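Local coordinates for glutathione S-transferase 1 (Ascaris suum, PDB 4Q5F) that conjugates reduced glutathione to a wide range of hydrophobic electrophiles and can also act as a glutathione peroxidase, at the interface of chains A and B. Coordinates in Å, arbitrary orientation; residue numbers count along the deposited sequence, not the author numbering. Chains: chain A/B, Glutathione S-transferase 1.

The interface of chains A and B. Residues chain A 73-74, 78; chain B 95, 98-99, 101-102.
The end of strand 71-74 and the first turn of helix 76-86 in chain A meet one face of helix 94-114 in chain B. A:Leu73 reaches across with both branches of its fork: CD1 lies 3.7 Å from the CB of B:Ala98, and CD2 lies beside it, 3.8 Å from the same methyl, so the fork of the leucine faces that methyl with both its ends. The leucine's CG stands anti to its backbone N (chi1 179°), which extends the chain away from the strand and onto the helix. The small B:Ala98 suits this place because it lets the branched side chain settle close to the helix backbone. Around this core, the flexible thioether of B:Met95 lies beside the leucine, its SD 4.5 Å from the CB of A:Leu73. On another flank the amide of B:Gln99, its chain bent at chi2 (-64°), turns its flat face to CD1 of A:Leu73, with NE2 3.8 Å from that methyl. The glutamine thus offers the face of its amide to the leucine methyl while its OE1 binds a water.

That water also meets the backbone N of A:Ala74 and the hydroxyl OG of B:Ser102, joining strand end to helix. The OG of B:Ser102 lies 2.9 Å from the carbonyl O of A:Ala74 as well, a weak hydrogen bond; a short hydroxyl side chain can serve both water and carbonyl next to the strand. Further along, the methyl of A:Ala78 packs 3.8 Å from the CB of B:Asp101, an approach that a small residue permits between two helices. The carboxylate OD2 of B:Asp101 holds a second water, 2.8 Å away, which also contacts the carbonyl O of A:Ala78.

Within the GST fold, the thioredoxin-like N-terminal domain of one subunit here faces the helical C-terminal domain of the other, and the two-fold axis of the dimer repeats the contact with the chains exchanged.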
loop_
_atom_site.group_PDB
_atom_site.type_symbol
_atom_site.label_atom_id
_atom_site.label_comp_id
_atom_site.label_asym_id
_atom_site.label_seq_id
_atom_site.Cartn_x
_atom_site.Cartn_y
_atom_site.Cartn_z
ATOM N N LEU A 73 6.831 1.867 -14.961
ATOM C CA LEU A 73 6.344 2.018 -13.594
ATOM C C LEU A 73 5.676 0.726 -13.133
ATOM O O LEU A 73 4.744 0.241 -13.778
ATOM C CB LEU A 73 5.337 3.169 -13.510
ATOM C CG LEU A 73 4.722 3.433 -12.131
ATOM C CD1 LEU A 73 5.789 3.855 -11.130
ATOM C CD2 LEU A 73 3.628 4.483 -12.223
ATOM N N ALA A 74 6.146 0.183 -12.011
ATOM C CA ALA A 74 5.593 -1.050 -11.456
ATOM C C ALA A 74 4.686 -0.758 -10.260
ATOM O O ALA A 74 4.560 0.392 -9.837
ATOM C CB ALA A 74 6.717 -1.996 -11.054
ATOM N N ALA A 78 0.720 2.257 -7.103
ATOM C CA ALA A 78 1.523 3.377 -7.577
ATOM C C ALA A 78 1.057 3.783 -8.971
ATOM O O ALA A 78 1.121 4.955 -9.345
ATOM C CB ALA A 78 2.999 3.006 -7.593
ATOM N N MET B 95 6.708 11.519 -12.110
ATOM C CA MET B 95 7.112 10.137 -12.343
ATOM C C MET B 95 8.022 9.662 -11.214
ATOM O O MET B 95 7.986 8.495 -10.833
ATOM C CB MET B 95 7.816 9.986 -13.695
ATOM C CG MET B 95 8.342 8.580 -13.974
ATOM S SD MET B 95 7.086 7.295 -13.803
ATOM C CE MET B 95 5.939 7.771 -15.087
ATOM N N ALA B 98 6.051 8.664 -8.262
ATOM C CA ALA B 98 5.475 7.352 -8.514
ATOM C C ALA B 98 6.508 6.257 -8.273
ATOM O O ALA B 98 6.195 5.216 -7.699
ATOM C CB ALA B 98 4.940 7.278 -9.931
ATOM N N GLN B 99 7.741 6.498 -8.712
ATOM C CA GLN B 99 8.822 5.540 -8.509
ATOM C C GLN B 99 9.095 5.358 -7.019
ATOM O O GLN B 99 9.428 4.259 -6.573
ATOM C CB GLN B 99 10.095 5.993 -9.227
ATOM C CG GLN B 99 10.002 5.966 -10.748
ATOM C CD GLN B 99 9.804 4.567 -11.305
ATOM O OE1 GLN B 99 10.161 3.572 -10.673
ATOM N NE2 GLN B 99 9.229 4.487 -12.498
ATOM N N ASP B 101 6.741 5.724 -4.695
ATOM C CA ASP B 101 5.606 4.904 -4.288
ATOM C C ASP B 101 5.845 3.446 -4.658
ATOM O O ASP B 101 5.510 2.536 -3.898
ATOM C CB ASP B 101 4.320 5.385 -4.963
ATOM C CG ASP B 101 3.836 6.715 -4.428
ATOM O OD1 ASP B 101 4.389 7.195 -3.414
ATOM O OD2 ASP B 101 2.889 7.275 -5.018
ATOM N N SER B 102 6.430 3.235 -5.833
ATOM C CA SER B 102 6.609 1.897 -6.375
ATOM C C SER B 102 7.539 1.060 -5.505
ATOM O O SER B 102 7.209 -0.066 -5.140
ATOM C CB SER B 102 7.158 1.972 -7.801
ATOM O OG SER B 102 7.126 0.700 -8.426
HETATM O O HOH W 1 2.212 7.043 -7.682
HETATM O O HOH W 2 8.712 0.913 -10.956
#